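Local coordinates for UBX domain-containing protein 7 (Homo sapiens, PDB 5X3P) that links neddylated cullin-RING ubiquitin ligases to the p97 segregase as a ubiquitin-binding adapter, its UBX domain, the part in this crystal, making the p97 contact, at residues L11-I21 with L32-Y41. The protein carries 1 engineered substitution. Sequence-based numbering, arbitrary orientation.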
loop_
_atom_site.group_PDB
_atom_site.type_symbol
_atom_site.label_atom_id
_atom_site.label_comp_id
_atom_site.label_asym_id
_atom_site.label_seq_id
_atom_site.Cartn_x
_atom_site.Cartn_y
_atom_site.Cartn_z
ATOM N N LEU A 11 4.350 -5.361 -3.721
ATOM C CA LEU A 11 3.065 -5.021 -4.327
ATOM C C LEU A 11 2.642 -6.132 -5.287
ATOM O O LEU A 11 3.412 -6.560 -6.150
ATOM C CB LEU A 11 3.149 -3.688 -5.064
ATOM C CG LEU A 11 3.752 -2.538 -4.270
ATOM C CD1 LEU A 11 3.797 -1.293 -5.150
ATOM C CD2 LEU A 11 2.940 -2.277 -3.001
ATOM N N ARG A 12 1.424 -6.631 -5.109
ATOM C CA ARG A 12 0.931 -7.740 -5.917
ATOM C C ARG A 12 -0.249 -7.225 -6.737
ATOM O O ARG A 12 -1.335 -7.011 -6.192
ATOM C CB ARG A 12 0.493 -8.887 -5.011
ATOM C CG ARG A 12 1.594 -9.448 -4.116
ATOM C CD ARG A 12 2.458 -10.453 -4.866
ATOM N NE ARG A 12 1.641 -11.538 -5.402
ATOM C CZ ARG A 12 1.242 -12.591 -4.696
ATOM N NH1 ARG A 12 1.586 -12.706 -3.418
ATOM N NH2 ARG A 12 0.494 -13.530 -5.266
ATOM N N TYR A 13 -0.020 -6.982 -8.027
ATOM C CA TYR A 13 -1.057 -6.427 -8.907
ATOM C C TYR A 13 -1.948 -7.540 -9.434
ATOM O O TYR A 13 -1.503 -8.687 -9.543
ATOM C CB TYR A 13 -0.412 -5.625 -10.043
ATOM C CG TYR A 13 0.380 -4.408 -9.579
ATOM C CD1 TYR A 13 -0.257 -3.209 -9.273
ATOM C CD2 TYR A 13 1.766 -4.454 -9.471
ATOM C CE1 TYR A 13 0.474 -2.084 -8.862
ATOM C CE2 TYR A 13 2.501 -3.345 -9.063
ATOM C CZ TYR A 13 1.851 -2.168 -8.759
ATOM O OH TYR A 13 2.593 -1.080 -8.351
ATOM N N PRO A 14 -3.223 -7.233 -9.759
ATOM C CA PRO A 14 -4.106 -8.383 -9.971
ATOM C C PRO A 14 -3.875 -9.096 -11.311
ATOM O O PRO A 14 -4.454 -10.162 -11.516
ATOM C CB PRO A 14 -5.504 -7.761 -9.926
ATOM C CG PRO A 14 -5.305 -6.396 -10.502
ATOM C CD PRO A 14 -3.906 -5.955 -10.046
ATOM N N ASP A 15 -3.060 -8.526 -12.198
ATOM C CA ASP A 15 -2.700 -9.221 -13.435
ATOM C C ASP A 15 -1.563 -10.232 -13.192
ATOM O O ASP A 15 -1.232 -11.041 -14.072
ATOM C CB ASP A 15 -2.341 -8.229 -14.552
ATOM C CG ASP A 15 -1.205 -7.285 -14.170
ATOM O OD1 ASP A 15 -0.782 -7.287 -12.995
ATOM O OD2 ASP A 15 -0.734 -6.535 -15.055
ATOM N N GLY A 16 -0.989 -10.198 -11.986
ATOM C CA GLY A 16 0.084 -11.111 -11.607
ATOM C C GLY A 16 1.455 -10.461 -11.598
ATOM O O GLY A 16 2.460 -11.097 -11.253
ATOM N N LYS A 17 1.509 -9.190 -11.990
ATOM C CA LYS A 17 2.743 -8.414 -11.892
ATOM C C LYS A 17 3.120 -8.155 -10.427
ATOM O O LYS A 17 2.258 -8.002 -9.556
ATOM C CB LYS A 17 2.624 -7.089 -12.662
ATOM C CG LYS A 17 2.624 -7.264 -14.189
ATOM C CD LYS A 17 2.371 -5.957 -14.960
ATOM C CE LYS A 17 3.485 -4.935 -14.793
ATOM N NZ LYS A 17 3.659 -4.091 -16.025
ATOM N N ARG A 18 4.419 -8.121 -10.160
ATOM C CA ARG A 18 4.916 -7.872 -8.807
ATOM C C ARG A 18 5.932 -6.752 -8.851
ATOM O O ARG A 18 6.691 -6.637 -9.819
ATOM C CB ARG A 18 5.570 -9.138 -8.243
ATOM C CG ARG A 18 4.638 -10.339 -8.219
ATOM C CD ARG A 18 5.303 -11.545 -7.596
ATOM N NE ARG A 18 4.328 -12.574 -7.233
ATOM C CZ ARG A 18 4.349 -13.826 -7.681
ATOM N NH1 ARG A 18 5.304 -14.223 -8.511
ATOM N NH2 ARG A 18 3.413 -14.686 -7.294
ATOM N N GLU A 19 5.975 -5.946 -7.790
ATOM C CA GLU A 19 6.900 -4.831 -7.734
ATOM C C GLU A 19 7.344 -4.645 -6.295
ATOM O O GLU A 19 6.517 -4.739 -5.375
ATOM C CB GLU A 19 6.201 -3.557 -8.217
ATOM C CG GLU A 19 7.093 -2.331 -8.163
ATOM C CD GLU A 19 6.345 -1.057 -8.499
ATOM O OE1 GLU A 19 5.103 -1.112 -8.681
ATOM O OE2 GLU A 19 7.006 0.002 -8.574
ATOM N N GLN A 20 8.631 -4.381 -6.080
ATOM C CA GLN A 20 9.082 -4.122 -4.712
ATOM C C GLN A 20 9.567 -2.697 -4.573
ATOM O O GLN A 20 10.361 -2.217 -5.390
ATOM C CB GLN A 20 10.171 -5.116 -4.291
ATOM C CG GLN A 20 9.623 -6.488 -3.925
ATOM C CD GLN A 20 10.685 -7.549 -3.943
ATOM O OE1 GLN A 20 11.006 -8.100 -5.000
ATOM N NE2 GLN A 20 11.242 -7.858 -2.762
ATOM N N ILE A 21 9.063 -2.007 -3.552
ATOM C CA ILE A 21 9.487 -0.637 -3.288
ATOM C C ILE A 21 9.736 -0.477 -1.800
ATOM O O ILE A 21 9.216 -1.263 -1.006
ATOM C CB ILE A 21 8.420 0.385 -3.716
ATOM C CG1 ILE A 21 7.155 0.244 -2.851
ATOM C CG2 ILE A 21 8.109 0.252 -5.200
ATOM C CD1 ILE A 21 6.081 1.314 -3.116
ATOM N N LEU A 32 1.986 5.686 -1.185
ATOM C CA LEU A 32 1.753 4.338 -1.702
ATOM C C LEU A 32 0.553 4.313 -2.653
ATOM O O LEU A 32 0.612 3.676 -3.717
ATOM C CB LEU A 32 1.505 3.372 -0.541
ATOM C CG LEU A 32 1.126 1.946 -0.921
ATOM C CD1 LEU A 32 2.203 1.375 -1.860
ATOM C CD2 LEU A 32 0.969 1.110 0.380
ATOM N N VAL A 33 -0.533 4.992 -2.261
ATOM C CA VAL A 33 -1.728 5.093 -3.105
ATOM C C VAL A 33 -1.385 5.725 -4.444
ATOM O O VAL A 33 -1.811 5.235 -5.489
ATOM C CB VAL A 33 -2.850 5.905 -2.412
ATOM C CG1 VAL A 33 -4.019 6.178 -3.372
ATOM C CG2 VAL A 33 -3.358 5.146 -1.185
ATOM N N LYS A 34 -0.609 6.810 -4.407
ATOM C CA LYS A 34 -0.215 7.506 -5.631
ATOM C C LYS A 34 0.744 6.673 -6.475
ATOM O O LYS A 34 0.684 6.701 -7.699
ATOM C CB LYS A 34 0.404 8.881 -5.317
ATOM C CG LYS A 34 -0.617 9.998 -5.019
ATOM C CD LYS A 34 0.065 11.341 -4.626
ATOM C CE LYS A 34 1.017 11.885 -5.711
ATOM N NZ LYS A 34 2.443 11.442 -5.553
ATOM N N HIS A 35 1.633 5.925 -5.829
ATOM C CA HIS A 35 2.519 5.050 -6.585
ATOM C C HIS A 35 1.736 4.007 -7.366
ATOM O O HIS A 35 2.021 3.746 -8.537
ATOM C CB HIS A 35 3.534 4.346 -5.695
ATOM C CG HIS A 35 4.406 3.398 -6.452
ATOM N ND1 HIS A 35 5.443 3.826 -7.252
ATOM C CD2 HIS A 35 4.359 2.050 -6.583
ATOM C CE1 HIS A 35 6.021 2.781 -7.816
ATOM N NE2 HIS A 35 5.385 1.688 -7.425
ATOM N N VAL A 36 0.749 3.392 -6.717
ATOM C CA VAL A 36 -0.060 2.377 -7.386
ATOM C C VAL A 36 -0.905 2.992 -8.509
ATOM O O VAL A 36 -1.123 2.375 -9.553
ATOM C CB VAL A 36 -0.930 1.600 -6.363
ATOM C CG1 VAL A 36 -1.939 0.719 -7.064
ATOM C CG2 VAL A 36 -0.027 0.760 -5.449
ATOM N N GLN A 37 -1.365 4.220 -8.281
ATOM C CA GLN A 37 -2.102 4.987 -9.282
ATOM C C GLN A 37 -1.253 5.236 -10.533
ATOM O O GLN A 37 -1.725 5.088 -11.664
ATOM C CB GLN A 37 -2.539 6.315 -8.669
ATOM C CG GLN A 37 -3.665 7.013 -9.387
ATOM C CD GLN A 37 -4.477 7.862 -8.422
ATOM O OE1 GLN A 37 -5.584 7.475 -8.001
ATOM N NE2 GLN A 37 -3.917 9.017 -8.038
ATOM N N SER A 38 0.008 5.602 -10.335
ATOM C CA SER A 38 0.898 5.841 -11.471
ATOM C C SER A 38 1.179 4.551 -12.245
ATOM O O SER A 38 1.601 4.600 -13.399
ATOM C CB SER A 38 2.219 6.458 -11.014
ATOM O OG SER A 38 3.134 5.433 -10.663
ATOM N N LYS A 39 0.946 3.399 -11.614
ATOM C CA LYS A 39 1.166 2.108 -12.273
ATOM C C LYS A 39 -0.096 1.635 -12.982
ATOM O O LYS A 39 -0.167 0.490 -13.447
ATOM C CB LYS A 39 1.627 1.033 -11.277
ATOM C CG LYS A 39 3.014 1.271 -10.678
ATOM C CD LYS A 39 4.103 1.267 -11.745
ATOM C CE LYS A 39 5.466 1.527 -11.119
ATOM N NZ LYS A 39 6.481 1.900 -12.143
ATOM N N GLY A 40 -1.091 2.515 -13.046
ATOM C CA GLY A 40 -2.303 2.237 -13.793
ATOM C C GLY A 40 -3.466 1.735 -12.956
ATOM O O GLY A 40 -4.430 1.209 -13.501
ATOM N N TYR A 41 -3.392 1.900 -11.637
ATOM C CA TYR A 41 -4.475 1.453 -10.769
ATOM C C TYR A 41 -5.042 2.597 -9.921
ATOM O O TYR A 41 -4.661 2.783 -8.761
ATOM C CB TYR A 41 -3.999 0.280 -9.902
ATOM C CG TYR A 41 -3.554 -0.898 -10.731
ATOM C CD1 TYR A 41 -4.456 -1.872 -11.109
ATOM C CD2 TYR A 41 -2.236 -1.026 -11.148
ATOM C CE1 TYR A 41 -4.069 -2.950 -11.876
ATOM C CE2 TYR A 41 -1.830 -2.098 -11.922
ATOM C CZ TYR A 41 -2.757 -3.063 -12.279
ATOM O OH TYR A 41 -2.387 -4.141 -13.040
HETATM O O HOH W 1 -0.014 -4.430 -13.815
HETATM O O HOH W 2 8.669 1.841 -10.547
#
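Leu11 lies against Leu32, its CD2 3.9 Å from Leu32 CD1, and its other methyl reaches the edge of the His35 ring. Ile21 adds CD1 to the same Leu32 methyl, while Val36, short enough to let the Tyr13 ring come close to the helix, sets CG1 against that ring's edge. These aliphatic groups seal the first β-hairpin onto helix 29-38, the packing of helix across sheet that marks the ubiquitin-like β-grasp fold; Leu32 and Val36 also touch Leu48, and Leu11 touches Val77, carrying the core into the sheet.

Farther out, the Tyr13 and Tyr41 rings are roughly parallel (23°) but displaced, overlapping little; Tyr13 CD1 comes 3.3 Å from Tyr41 CE2. Gly40, easily taking the positive phi of a Schellman motif, ends the helix and delivers Tyr41 here, where Pro14 CD also meets its ring. At the polar edge, water 1 bridges Tyr41 OH and Asp15 OD2, while Asp15 OD1 closes an Asx turn with Lys17 N.

Glu19, extended with CG anti to the backbone N (chi1 179°), reaches across to the helix. Its OE1 accepts from Tyr13 OH at 2.5 Å. Its OE2 accepts a bent bond from His35 NE2 at 2.6 Å, in the imidazole plane but 39° out of the carboxylate's. Lys39 NZ reaches Glu19 OE2 through water 2. One carboxylate thus ties hairpin to helix; it would tend to favour a protonated His35, though Lys39 would work against it.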